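PDB 6IUY: glycerol-3-phosphate dehydrogenase [NAD(+)] from Dunaliella salina, which probably interconverts sn-glycerol 3-phosphate and dihydroxyacetone phosphate using NAD, and carries a phosphatase-like domain thought to let it convert dihydroxyacetone phosphate directly to glycerol. Local coordinates for residues D206-L211 with R233-S238; A223-G228 with A240-R245; D41-V46 with L130-F135; A35-F40 with N199-V204; A188-R193 with Q215-G220. One frame throughout, in Å; residues are numbered along the deposited sequence.

Contact 1. Residues D206-L211 with R233-S238; sequences DGFSDL and RPAVAS. With MG (magnesium ion), chain F.
Phe208 and Val236 mark the nearest backbone approach, with their CA atoms 5.9 Å apart: the loop of Asp206 and Gly207, running into a weakly bonded helix at Phe208, faces the first turn of helix 234-238. Arg233 is the N-cap of that second helix, and Ala237 N bonds to its carbonyl oxygen. Val236 carries the apolar half of the contact. Its CG1 sits against Asp206 O and its CG2 against Gly207 O, the latter pair 3.3 Å apart. Its CB stands over the middle of one Phe208 face, 4.3 Å from the ring centroid and 5° off the normal, a CH-pi contact. Ala235 CB meets the same ring at its edge, 3.7 Å from CZ. The first segment is the acidic metal loop that follows the fourth sheet strand in haloacid dehalogenase folds: Asp206 OD1 binds the magnesium ion at 2.2 Å, with Asp41 and the backbone oxygen of Asp43 as further ligands. Gly207 N donates to Asp210 OD2 (2.7 Å) on the anti side of that carboxylate, which ties the start of the loop to the following helix. Arg233, extended from CG to NE, carries its guanidinium across to Asp206. OD2 lies over one guanidinium face, and the 3.9 Å separation from NH2 makes a long salt bridge in which no N-H points at the oxygen. A leucine in place of Arg233 has no guanidinium, and the charge on Asp206 OD2 would probably be less well balanced, with Gly207 CA losing the cover of NH1, 3.4 Å away.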
# COMPACT_ATOMS: atom_id res chain seq x y z
N ASP A 206 16.60 41.79 26.32
CA ASP A 206 17.39 42.84 26.96
C ASP A 206 17.31 42.82 28.50
O ASP A 206 18.30 43.04 29.19
CB ASP A 206 16.96 44.23 26.44
CG ASP A 206 15.48 44.53 26.68
OD1 ASP A 206 14.63 43.63 26.44
OD2 ASP A 206 15.16 45.66 27.10
N GLY A 207 16.12 42.56 29.03
CA GLY A 207 15.88 42.71 30.46
C GLY A 207 16.38 41.58 31.34
O GLY A 207 17.06 40.66 30.87
N PHE A 208 16.06 41.67 32.62
CA PHE A 208 16.35 40.62 33.59
C PHE A 208 15.34 39.47 33.47
O PHE A 208 15.65 38.33 33.80
CB PHE A 208 16.35 41.18 35.02
CG PHE A 208 17.60 41.93 35.38
CD1 PHE A 208 18.68 41.26 35.96
CD2 PHE A 208 17.71 43.29 35.14
CE1 PHE A 208 19.84 41.95 36.29
CE2 PHE A 208 18.87 43.98 35.47
CZ PHE A 208 19.94 43.31 36.05
N SER A 209 14.14 39.78 33.01
CA SER A 209 13.13 38.75 32.78
C SER A 209 13.63 37.75 31.74
O SER A 209 13.27 36.58 31.77
CB SER A 209 11.80 39.38 32.32
OG SER A 209 11.98 40.17 31.16
N ASP A 210 14.48 38.23 30.83
CA ASP A 210 14.99 37.41 29.73
C ASP A 210 16.12 36.49 30.21
O ASP A 210 16.19 35.32 29.83
CB ASP A 210 15.47 38.31 28.59
CG ASP A 210 14.41 39.32 28.17
OD1 ASP A 210 13.25 38.91 27.97
OD2 ASP A 210 14.74 40.52 28.05
N LEU A 211 17.00 37.05 31.03
CA LEU A 211 18.04 36.26 31.69
C LEU A 211 17.39 35.18 32.51
O LEU A 211 17.88 34.06 32.59
CB LEU A 211 18.90 37.15 32.57
CG LEU A 211 19.90 36.40 33.45
CD1 LEU A 211 20.95 35.75 32.56
CD2 LEU A 211 20.55 37.36 34.44
N ARG A 233 22.24 47.78 29.41
CA ARG A 233 22.02 47.12 30.71
C ARG A 233 23.18 46.19 31.05
O ARG A 233 23.04 44.97 30.96
CB ARG A 233 20.71 46.34 30.71
CG ARG A 233 19.48 47.15 30.34
CD ARG A 233 18.21 46.36 30.60
NE ARG A 233 17.02 47.14 30.30
CZ ARG A 233 15.81 46.89 30.80
NH1 ARG A 233 15.63 45.87 31.64
NH2 ARG A 233 14.78 47.65 30.46
N PRO A 234 24.31 46.78 31.47
CA PRO A 234 25.55 46.06 31.81
C PRO A 234 25.37 44.87 32.75
O PRO A 234 26.14 43.92 32.65
CB PRO A 234 26.41 47.15 32.47
CG PRO A 234 25.97 48.41 31.81
CD PRO A 234 24.49 48.24 31.55
N ALA A 235 24.39 44.92 33.65
CA ALA A 235 24.25 43.87 34.66
C ALA A 235 23.63 42.61 34.06
O ALA A 235 24.00 41.49 34.44
CB ALA A 235 23.43 44.36 35.84
N VAL A 236 22.71 42.78 33.12
CA VAL A 236 22.09 41.64 32.45
C VAL A 236 22.97 41.14 31.30
O VAL A 236 23.02 39.94 31.03
CB VAL A 236 20.69 41.98 31.92
CG1 VAL A 236 20.63 43.42 31.45
CG2 VAL A 236 20.30 41.02 30.81
N ALA A 237 23.67 42.06 30.64
CA ALA A 237 24.59 41.70 29.56
C ALA A 237 25.71 40.78 30.06
O ALA A 237 26.20 39.93 29.30
CB ALA A 237 25.18 42.94 28.94
N SER A 238 26.08 40.94 31.33
CA SER A 238 27.24 40.27 31.92
C SER A 238 27.06 38.76 32.07
O SER A 238 28.00 38.00 31.84
CB SER A 238 27.56 40.87 33.28
OG SER A 238 27.47 42.28 33.25
MG MG F . 12.60 43.95 27.24

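Contact 2. Residues A223-G228 with A240-R245; sequences AFICFG and ADWFVR
Cys226 and Phe243 pair in parallel at the middle of this contact, their CA atoms 4.8 Å apart, and the two short strands diverge by 23°. The packed part is backbone-dense. Cys226 N donates to Trp242 O at 2.8 Å, Cys226 O accepts from Val244 N, and Gly228 N returns to Val244 O; all three donors lie nearly in line with the carbonyls. Gly228 also sits close against Phe243, since a CB built on it would fall 2.5 Å from Phe243 CE1. Tightest of the carbon contacts is Cys226 CB against Ala240 CB, 3.5 Å apart, closer than usual van der Waals packing. On the opposite sheet face Ile225 and Trp242 point the same way, and Ile225 CD1 touches Trp242 CE3 at 3.5 Å. Val244 touches two residues there: CG1 meets Ile225 CG2, while CG2 approaches the edge of the Phe227 ring at CD1. The strands, with helix 234-238 between them in sequence, form a beta-alpha-beta unit at one margin of the parallel sheet of the haloacid dehalogenase-like domain, where 242-244 is the outermost strand. At the start of the pairing Asp241 supplies a side-chain acceptor: its OD2 takes Phe224 N at 3.0 Å with the anti lone pair, and its own N donates to Phe224 O. The solvent side is looser. There the partly exposed Phe243 ring, set beside its own carbonyl carbon by a chi1 of 173°, meets Cys226 SG only edge-on, a sulfur-aromatic contact 5.2 Å from the centroid. The exposed Arg245, whose CB points away from the first strand, lays its guanidinium face against Phe243 CE2.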
# COMPACT_ATOMS: atom_id res chain seq x y z
N ALA A 223 20.22 28.79 26.06
CA ALA A 223 21.15 29.90 25.97
C ALA A 223 20.40 31.24 25.93
O ALA A 223 19.31 31.34 25.37
CB ALA A 223 22.05 29.75 24.76
N PHE A 224 21.00 32.25 26.55
CA PHE A 224 20.46 33.59 26.52
C PHE A 224 21.40 34.48 25.72
O PHE A 224 22.58 34.57 26.03
CB PHE A 224 20.24 34.13 27.94
CG PHE A 224 19.99 35.60 28.02
CD1 PHE A 224 19.10 36.22 27.16
CD2 PHE A 224 20.64 36.38 28.97
CE1 PHE A 224 18.87 37.59 27.24
CE2 PHE A 224 20.41 37.74 29.05
CZ PHE A 224 19.53 38.35 28.19
N ILE A 225 20.87 35.08 24.67
CA ILE A 225 21.57 36.08 23.89
C ILE A 225 21.00 37.43 24.27
O ILE A 225 19.78 37.66 24.12
CB ILE A 225 21.42 35.86 22.37
CG1 ILE A 225 22.14 34.57 21.94
CG2 ILE A 225 21.93 37.07 21.60
CD1 ILE A 225 21.85 34.16 20.51
N CYS A 226 21.84 38.31 24.80
CA CYS A 226 21.36 39.62 25.21
C CYS A 226 21.50 40.61 24.07
O CYS A 226 22.59 40.78 23.51
CB CYS A 226 22.12 40.12 26.44
SG CYS A 226 21.76 41.87 26.83
N PHE A 227 20.40 41.25 23.72
CA PHE A 227 20.39 42.26 22.67
C PHE A 227 20.36 43.68 23.24
O PHE A 227 19.32 44.17 23.67
CB PHE A 227 19.20 42.04 21.75
CG PHE A 227 19.11 43.04 20.64
CD1 PHE A 227 19.84 42.86 19.48
CD2 PHE A 227 18.28 44.14 20.76
CE1 PHE A 227 19.74 43.78 18.45
CE2 PHE A 227 18.18 45.06 19.74
CZ PHE A 227 18.90 44.89 18.59
N GLY A 228 21.52 44.33 23.22
CA GLY A 228 21.66 45.68 23.72
C GLY A 228 21.67 46.72 22.61
O GLY A 228 22.29 47.77 22.75
N ALA A 240 24.91 37.12 30.28
CA ALA A 240 24.42 36.64 28.99
C ALA A 240 25.41 35.69 28.33
O ALA A 240 26.63 35.82 28.51
CB ALA A 240 24.11 37.80 28.07
N ASP A 241 24.89 34.76 27.55
CA ASP A 241 25.71 33.79 26.83
C ASP A 241 26.33 34.40 25.59
O ASP A 241 27.24 33.82 24.98
CB ASP A 241 24.87 32.57 26.44
CG ASP A 241 24.67 31.61 27.58
OD1 ASP A 241 25.66 31.34 28.30
OD2 ASP A 241 23.54 31.12 27.76
N TRP A 242 25.85 35.57 25.22
CA TRP A 242 26.29 36.21 23.99
C TRP A 242 25.65 37.60 23.95
O TRP A 242 24.44 37.73 24.07
CB TRP A 242 25.88 35.35 22.78
CG TRP A 242 26.33 35.84 21.44
CD1 TRP A 242 27.10 36.94 21.18
CD2 TRP A 242 26.04 35.25 20.17
NE1 TRP A 242 27.30 37.07 19.83
CE2 TRP A 242 26.66 36.05 19.18
CE3 TRP A 242 25.31 34.13 19.76
CZ2 TRP A 242 26.57 35.75 17.82
CZ3 TRP A 242 25.22 33.85 18.42
CH2 TRP A 242 25.85 34.65 17.46
N PHE A 243 26.48 38.63 23.81
CA PHE A 243 25.97 40.00 23.76
C PHE A 243 26.12 40.56 22.36
O PHE A 243 27.20 40.51 21.78
CB PHE A 243 26.70 40.90 24.77
CG PHE A 243 26.34 42.35 24.65
CD1 PHE A 243 25.12 42.82 25.12
CD2 PHE A 243 27.20 43.25 24.06
CE1 PHE A 243 24.77 44.15 24.99
CE2 PHE A 243 26.87 44.59 23.94
CZ PHE A 243 25.65 45.04 24.40
N VAL A 244 25.03 41.09 21.81
CA VAL A 244 25.06 41.63 20.46
C VAL A 244 24.42 43.00 20.39
O VAL A 244 23.55 43.33 21.19
CB VAL A 244 24.36 40.68 19.45
CG1 VAL A 244 24.23 39.27 20.02
CG2 VAL A 244 23.01 41.22 19.04
N ARG A 245 24.87 43.79 19.42
CA ARG A 245 24.38 45.16 19.25
C ARG A 245 23.54 45.29 17.99
O ARG A 245 22.60 46.09 17.93
CB ARG A 245 25.56 46.14 19.20
CG ARG A 245 26.22 46.37 20.55
CD ARG A 245 27.26 47.48 20.48
NE ARG A 245 27.69 47.91 21.81
CZ ARG A 245 28.67 47.33 22.51
NH1 ARG A 245 29.32 46.29 22.00
NH2 ARG A 245 28.99 47.80 23.72

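Contact 3. Residues D41-V46 with L130-F135; sequences DVDRTV and LISGGF. With MG (magnesium ion), chain F; GOL (glycerol), chain E.
Asp41 approaches the end of strand 127-131 through its backbone: CA lies 3.4 Å from Ile131 O, with an angle of 172° at the hydrogen. Its chi1 of 174° swings the carboxylate clear of the backbone N and toward the metal; OD2 binds magnesium, while OD1 forms a salt bridge with Lys185 and a weak bond to glycerol O3. Val42 comes next and packs CG2 on Ser132 CB at 3.8 Å, with Leu130 CB a little farther off. Its carbonyl oxygen receives both Thr45 N and Val46 N from the same face of its plane, which curls the loop. Asp43 contributes its backbone O to the magnesium, 2.1 Å away. Its OD2 accepts from Ser51 N, and its OD1 has a weak bond with glycerol O2. Val46 closes the loop's packing, its CG2 4.5 Å from Leu130 CD2. Across from the loop, Ser132 OG accepts Gly134 N at 2.8 Å, closing an ST turn whose Gly133 N weakly meets glycerol O3. Replaced by an alanine, Ser132 would have no OG to accept Gly134 N, and the turn through the two glycines is likely to become freer to shift. The magnesium-binding aspartates in a DxDxT-like loop, beside a serine after the neighbouring strand, are consistent with the active-site arrangement of haloacid dehalogenase-like phosphatases.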
# COMPACT_ATOMS: atom_id res chain seq x y z
N ASP A 41 12.00 38.46 23.32
CA ASP A 41 11.31 39.43 24.16
C ASP A 41 10.82 40.51 23.23
O ASP A 41 11.44 40.75 22.20
CB ASP A 41 12.24 40.00 25.23
CG ASP A 41 11.59 41.12 26.04
OD1 ASP A 41 10.51 40.90 26.65
OD2 ASP A 41 12.16 42.22 26.04
N VAL A 42 9.70 41.15 23.56
CA VAL A 42 9.17 42.24 22.74
C VAL A 42 9.87 43.56 23.02
O VAL A 42 10.58 44.10 22.17
CB VAL A 42 7.66 42.42 22.98
CG1 VAL A 42 7.17 43.70 22.34
CG2 VAL A 42 6.90 41.23 22.42
N ASP A 43 9.67 44.07 24.24
CA ASP A 43 10.15 45.39 24.65
C ASP A 43 11.67 45.57 24.61
O ASP A 43 12.41 45.02 25.44
CB ASP A 43 9.63 45.70 26.05
CG ASP A 43 8.12 45.81 26.09
OD1 ASP A 43 7.45 44.85 26.55
OD2 ASP A 43 7.60 46.84 25.62
N ARG A 44 12.11 46.36 23.63
CA ARG A 44 13.50 46.77 23.41
C ARG A 44 14.41 45.67 22.83
O ARG A 44 15.63 45.86 22.76
CB ARG A 44 14.11 47.33 24.70
CG ARG A 44 13.59 48.71 25.05
CD ARG A 44 14.28 49.25 26.30
NE ARG A 44 13.43 50.14 27.08
CZ ARG A 44 12.44 49.72 27.87
NH1 ARG A 44 12.18 48.42 27.98
NH2 ARG A 44 11.71 50.59 28.55
N THR A 45 13.82 44.55 22.41
CA THR A 45 14.59 43.59 21.62
C THR A 45 13.99 43.49 20.22
O THR A 45 14.72 43.44 19.23
CB THR A 45 14.65 42.20 22.27
OG1 THR A 45 13.56 41.41 21.80
CG2 THR A 45 14.62 42.32 23.78
N VAL A 46 12.66 43.47 20.14
CA VAL A 46 11.97 43.48 18.85
C VAL A 46 11.46 44.88 18.51
O VAL A 46 11.47 45.28 17.34
CB VAL A 46 10.78 42.49 18.85
CG1 VAL A 46 9.80 42.82 17.74
CG2 VAL A 46 11.30 41.06 18.72
N LEU A 130 7.31 34.88 20.61
CA LEU A 130 7.41 36.06 21.44
C LEU A 130 7.06 35.70 22.89
O LEU A 130 6.03 35.05 23.14
CB LEU A 130 6.49 37.16 20.91
CG LEU A 130 6.67 37.52 19.44
CD1 LEU A 130 5.67 38.56 19.00
CD2 LEU A 130 8.08 38.01 19.21
N ILE A 131 7.91 36.09 23.83
CA ILE A 131 7.61 35.94 25.26
C ILE A 131 7.82 37.28 25.96
O ILE A 131 8.93 37.80 26.00
CB ILE A 131 8.47 34.87 25.94
CG1 ILE A 131 8.40 33.54 25.20
CG2 ILE A 131 8.04 34.68 27.40
CD1 ILE A 131 9.23 32.42 25.84
N SER A 132 6.73 37.85 26.50
CA SER A 132 6.75 39.21 27.01
C SER A 132 6.05 39.31 28.36
O SER A 132 5.17 38.50 28.69
CB SER A 132 6.10 40.16 26.00
OG SER A 132 5.59 41.33 26.62
N GLY A 133 6.47 40.29 29.15
CA GLY A 133 5.88 40.52 30.45
C GLY A 133 4.96 41.72 30.36
O GLY A 133 4.39 42.17 31.35
N GLY A 134 4.83 42.24 29.15
CA GLY A 134 3.99 43.39 28.92
C GLY A 134 2.56 43.00 28.58
O GLY A 134 2.04 41.99 29.07
N PHE A 135 1.94 43.80 27.72
CA PHE A 135 0.54 43.60 27.38
C PHE A 135 0.36 42.84 26.07
O PHE A 135 0.99 43.18 25.06
CB PHE A 135 -0.18 44.95 27.30
CG PHE A 135 -0.08 45.77 28.56
CD1 PHE A 135 -0.55 45.28 29.76
CD2 PHE A 135 0.48 47.04 28.53
CE1 PHE A 135 -0.46 46.03 30.93
CE2 PHE A 135 0.57 47.80 29.68
CZ PHE A 135 0.10 47.29 30.88
MG MG F . 12.60 43.95 27.24
C1 GOL E . 11.03 45.06 29.50
O1 GOL E . 12.14 45.30 30.34
C2 GOL E . 9.89 44.46 30.29
O2 GOL E . 8.67 44.85 29.68
C3 GOL E . 10.01 42.94 30.35
O3 GOL E . 9.20 42.29 29.38

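Contact 4. Residues A35-F40 with N199-V204; sequences ADAVCF and NNIIMV
Asp36 and Asn200 open the innermost shell with a close exchange of bonds. Asp36 OD2 accepts Asn200 N at 2.9 Å and Asn199 N at 3.0 Å, both on the anti side but from opposite faces of the carboxylate plane, so one oxygen holds two successive amides. In return Asn200 O receives Asp36 N at 2.8 Å and, less closely, Ala37 N. The parallel ladder follows: Ile202 N donates to Ala37 O, Cys39 N to Ile202 O and Val204 N to Cys39 O, with strand axes 21° apart. On the face bearing Val38, Phe40, Ile202 and Val204, the Val38 and Val204 side chains cross at a slant, CG1 of Val38 lying 3.5 Å from CG2 of Val204. Phe40, pointing the same way as Val204, turns one ring face to Val204 CB, offset toward the rim. On the other face Cys39 SG meets Ile201 CG2 at 3.8 Å. Met203 leaves its strand with CG anti to N (chi1 -179°) and then bends at chi2 and chi3, which folds CE back to 3.2 Å from Cys39 O. Farther out, helix 114-123 covers Phe40 and Val38 through Leu117 and Leu121, and helix 26-33 supplies Leu31 beside Ile202. Asn200 ND2 bonds to Gln34 O, and Asp222 takes Ile201 N. Strand 37-40 is flanked by 127-131 and 201-205, and the sheet order 3-2-1-4-5-6 places this pair at the centre of the Rossmann-like haloacid dehalogenase fold, with the magnesium-binding aspartates Asp41 and Asp206 just beyond the carboxyl ends of its two strands.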
# COMPACT_ATOMS: atom_id res chain seq x y z
N ALA A 35 19.57 25.55 16.58
CA ALA A 35 18.39 25.92 17.36
C ALA A 35 17.12 25.31 16.79
O ALA A 35 16.96 25.22 15.58
CB ALA A 35 18.24 27.43 17.42
N ASP A 36 16.23 24.89 17.68
CA ASP A 36 14.93 24.36 17.27
C ASP A 36 13.86 25.43 17.42
O ASP A 36 12.86 25.43 16.71
CB ASP A 36 14.57 23.13 18.10
CG ASP A 36 15.55 21.99 17.91
OD1 ASP A 36 15.85 21.66 16.74
OD2 ASP A 36 16.02 21.45 18.94
N ALA A 37 14.07 26.33 18.38
CA ALA A 37 13.20 27.48 18.55
C ALA A 37 13.95 28.66 19.18
O ALA A 37 14.77 28.47 20.07
CB ALA A 37 12.00 27.11 19.40
N VAL A 38 13.66 29.86 18.69
CA VAL A 38 14.19 31.11 19.23
C VAL A 38 13.04 31.95 19.82
O VAL A 38 12.07 32.27 19.12
CB VAL A 38 14.91 31.93 18.13
CG1 VAL A 38 15.61 33.14 18.73
CG2 VAL A 38 15.90 31.06 17.38
N CYS A 39 13.14 32.29 21.10
CA CYS A 39 12.12 33.12 21.75
C CYS A 39 12.58 34.58 21.90
O CYS A 39 13.65 34.86 22.44
CB CYS A 39 11.76 32.54 23.11
SG CYS A 39 11.29 30.81 23.04
N PHE A 40 11.76 35.51 21.41
CA PHE A 40 12.14 36.92 21.45
C PHE A 40 11.32 37.67 22.49
O PHE A 40 10.09 37.55 22.53
CB PHE A 40 11.97 37.59 20.09
CG PHE A 40 13.02 37.23 19.08
CD1 PHE A 40 13.02 35.98 18.46
CD2 PHE A 40 13.99 38.14 18.72
CE1 PHE A 40 13.98 35.65 17.52
CE2 PHE A 40 14.97 37.82 17.78
CZ PHE A 40 14.96 36.57 17.18
N ASN A 199 14.45 20.70 21.36
CA ASN A 199 15.45 20.39 22.37
C ASN A 199 16.37 21.57 22.66
O ASN A 199 16.73 21.83 23.82
CB ASN A 199 16.26 19.16 21.95
CG ASN A 199 15.42 17.89 21.93
OD1 ASN A 199 14.80 17.52 22.93
ND2 ASN A 199 15.38 17.22 20.77
N ASN A 200 16.75 22.30 21.62
CA ASN A 200 17.52 23.52 21.78
C ASN A 200 16.64 24.75 21.61
O ASN A 200 16.22 25.06 20.50
CB ASN A 200 18.67 23.57 20.78
CG ASN A 200 19.49 22.30 20.79
OD1 ASN A 200 19.73 21.72 21.85
ND2 ASN A 200 19.91 21.85 19.61
N ILE A 201 16.38 25.45 22.72
CA ILE A 201 15.57 26.66 22.71
C ILE A 201 16.39 27.86 23.19
O ILE A 201 17.02 27.80 24.25
CB ILE A 201 14.30 26.51 23.59
CG1 ILE A 201 13.55 25.22 23.24
CG2 ILE A 201 13.39 27.71 23.41
CD1 ILE A 201 12.48 24.85 24.24
N ILE A 202 16.38 28.93 22.41
CA ILE A 202 17.20 30.10 22.66
C ILE A 202 16.32 31.21 23.21
O ILE A 202 15.17 31.34 22.76
CB ILE A 202 17.91 30.60 21.36
CG1 ILE A 202 18.58 29.44 20.60
CG2 ILE A 202 18.89 31.75 21.65
CD1 ILE A 202 19.57 28.63 21.41
N MET A 203 16.83 31.99 24.17
CA MET A 203 16.13 33.20 24.58
C MET A 203 16.90 34.43 24.11
O MET A 203 18.11 34.54 24.34
CB MET A 203 15.91 33.26 26.09
CG MET A 203 15.16 34.52 26.57
SD MET A 203 13.36 34.46 26.34
CE MET A 203 13.05 35.93 25.37
N VAL A 204 16.20 35.35 23.45
CA VAL A 204 16.80 36.60 23.00
C VAL A 204 16.06 37.78 23.61
O VAL A 204 14.85 37.93 23.38
CB VAL A 204 16.78 36.74 21.46
CG1 VAL A 204 17.61 37.93 21.03
CG2 VAL A 204 17.28 35.46 20.80

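Contact 5. Residues A188-R193 with Q215-G220; sequences AIERIR and QGSPDG
Asp219, Glu190 and Gly220 bury the most surface where helix 184-195 meets the loop that leads to strand 223-227. Asp219 lays its CB against Glu190 CG at 3.6 Å, the two side chains crossing at about a right angle, so contact is made by their aliphatic parts. Glu190, extended beyond CG, carries its carboxylate on to Ser217, whose OG donates to OE2 at 2.6 Å from above the carboxylate plane. Gly220 packs on the helix through its carbonyl carbon, 3.4 Å from Ile189 CG2. The carbonyls of Asp219 and Gly220 then share one arginine. Arg193 sets out on the side opposite its backbone N (chi1 -164°) and bends at chi3, which turns the guanidinium edge to the loop. NE reaches Asp219 O at 2.9 Å from above that carbonyl's plane, whereas NH2 meets Gly220 O at 2.8 Å with a smaller tilt. Elsewhere NH1 bonds to Asn199 O and NH2 makes a salt bridge with Asp222. Having donors engaged on all three nitrogens probably fixes the guanidinium's rotation. The two carboxylates, with Glu190 OE2 and Asp219 OD2 4.8 Å apart, probably repel mildly, and the hydrogen bond from the serine hydroxyl probably stabilises the negative charge on Glu190.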
# COMPACT_ATOMS: atom_id res chain seq x y z
N ALA A 188 7.17 29.90 30.74
CA ALA A 188 6.69 29.86 29.37
C ALA A 188 7.60 29.00 28.49
O ALA A 188 7.12 28.35 27.56
CB ALA A 188 6.60 31.26 28.79
N ILE A 189 8.90 29.00 28.76
CA ILE A 189 9.81 28.16 27.98
C ILE A 189 9.61 26.70 28.37
O ILE A 189 9.69 25.82 27.51
CB ILE A 189 11.28 28.58 28.16
CG1 ILE A 189 11.61 29.71 27.18
CG2 ILE A 189 12.21 27.42 27.90
CD1 ILE A 189 13.06 30.06 27.13
N GLU A 190 9.31 26.44 29.64
CA GLU A 190 9.03 25.08 30.11
C GLU A 190 7.78 24.48 29.47
O GLU A 190 7.71 23.27 29.25
CB GLU A 190 8.88 25.07 31.62
CG GLU A 190 10.17 24.84 32.38
CD GLU A 190 10.03 25.12 33.87
OE1 GLU A 190 8.95 25.60 34.29
OE2 GLU A 190 10.99 24.86 34.63
N ARG A 191 6.80 25.32 29.20
CA ARG A 191 5.55 24.86 28.60
C ARG A 191 5.76 24.55 27.13
O ARG A 191 5.23 23.56 26.61
CB ARG A 191 4.47 25.92 28.77
CG ARG A 191 4.12 26.19 30.21
CD ARG A 191 2.62 26.24 30.38
NE ARG A 191 2.08 27.54 30.03
CZ ARG A 191 0.96 27.72 29.34
NH1 ARG A 191 0.27 26.67 28.90
NH2 ARG A 191 0.54 28.96 29.07
N ILE A 192 6.55 25.40 26.47
CA ILE A 192 6.97 25.19 25.08
C ILE A 192 7.71 23.86 24.92
O ILE A 192 7.47 23.12 23.97
CB ILE A 192 7.86 26.36 24.59
CG1 ILE A 192 7.01 27.59 24.27
CG2 ILE A 192 8.67 25.96 23.38
CD1 ILE A 192 7.83 28.84 24.02
N ARG A 193 8.59 23.56 25.87
CA ARG A 193 9.41 22.35 25.80
C ARG A 193 8.56 21.10 25.95
O ARG A 193 8.89 20.05 25.38
CB ARG A 193 10.49 22.40 26.88
CG ARG A 193 11.62 21.41 26.68
CD ARG A 193 12.65 21.46 27.82
NE ARG A 193 13.50 22.65 27.74
CZ ARG A 193 14.47 22.79 26.84
NH1 ARG A 193 14.71 21.82 25.97
NH2 ARG A 193 15.20 23.90 26.81
N GLN A 215 18.11 31.08 33.57
CA GLN A 215 18.58 30.83 34.94
C GLN A 215 17.53 30.24 35.88
O GLN A 215 17.87 29.43 36.75
CB GLN A 215 19.10 32.13 35.56
CG GLN A 215 20.40 32.66 34.96
CD GLN A 215 20.71 34.06 35.46
OE1 GLN A 215 19.91 34.66 36.19
NE2 GLN A 215 21.87 34.58 35.08
N GLY A 216 16.28 30.65 35.73
CA GLY A 216 15.20 30.07 36.51
C GLY A 216 14.86 28.70 35.96
O GLY A 216 14.42 28.59 34.82
N SER A 217 15.09 27.66 36.74
CA SER A 217 14.79 26.29 36.30
C SER A 217 15.72 25.77 35.21
O SER A 217 16.23 26.53 34.39
CB SER A 217 13.34 26.19 35.82
OG SER A 217 13.27 26.03 34.41
N PRO A 218 15.92 24.44 35.21
CA PRO A 218 16.78 23.70 34.29
C PRO A 218 16.13 23.42 32.93
O PRO A 218 16.84 23.21 31.95
CB PRO A 218 17.05 22.40 35.04
CG PRO A 218 15.81 22.18 35.85
CD PRO A 218 15.32 23.56 36.24
N ASP A 219 14.80 23.41 32.88
CA ASP A 219 14.12 23.16 31.61
C ASP A 219 13.85 24.47 30.89
O ASP A 219 13.04 24.53 29.96
CB ASP A 219 12.81 22.38 31.84
CG ASP A 219 13.03 21.03 32.53
OD1 ASP A 219 14.18 20.53 32.57
OD2 ASP A 219 12.05 20.47 33.05
N GLY A 220 14.54 25.53 31.31
CA GLY A 220 14.43 26.83 30.66
C GLY A 220 15.23 26.91 29.36
O GLY A 220 15.57 25.89 28.77

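Overall arrangement
All five contacts belong to the haloacid dehalogenase-like domain, but only contacts 1 and 3 hold the magnesium ligands. Contact 4 forms the middle of the sheet; contact 3 extends it on one side, through Ile131 N and Phe40 O at 2.9 Å, and contact 2 on the other, through Ile225 N and Met203 O at 2.8 Å. Contacts 1 and 3 have centres 13 Å apart and meet at the metal, Asp206 OD1 standing 2.9 Å from Asp41 OD2. Contact 1 also packs on contact 2, where Val236 CG2 touches Phe224 CE2. Contact 5 is more remote, with the Ile189 side chain about 14 Å from the magnesium, yet Ile189 CG1 packs on Ile131 CD1 of contact 3 at 3.8 Å.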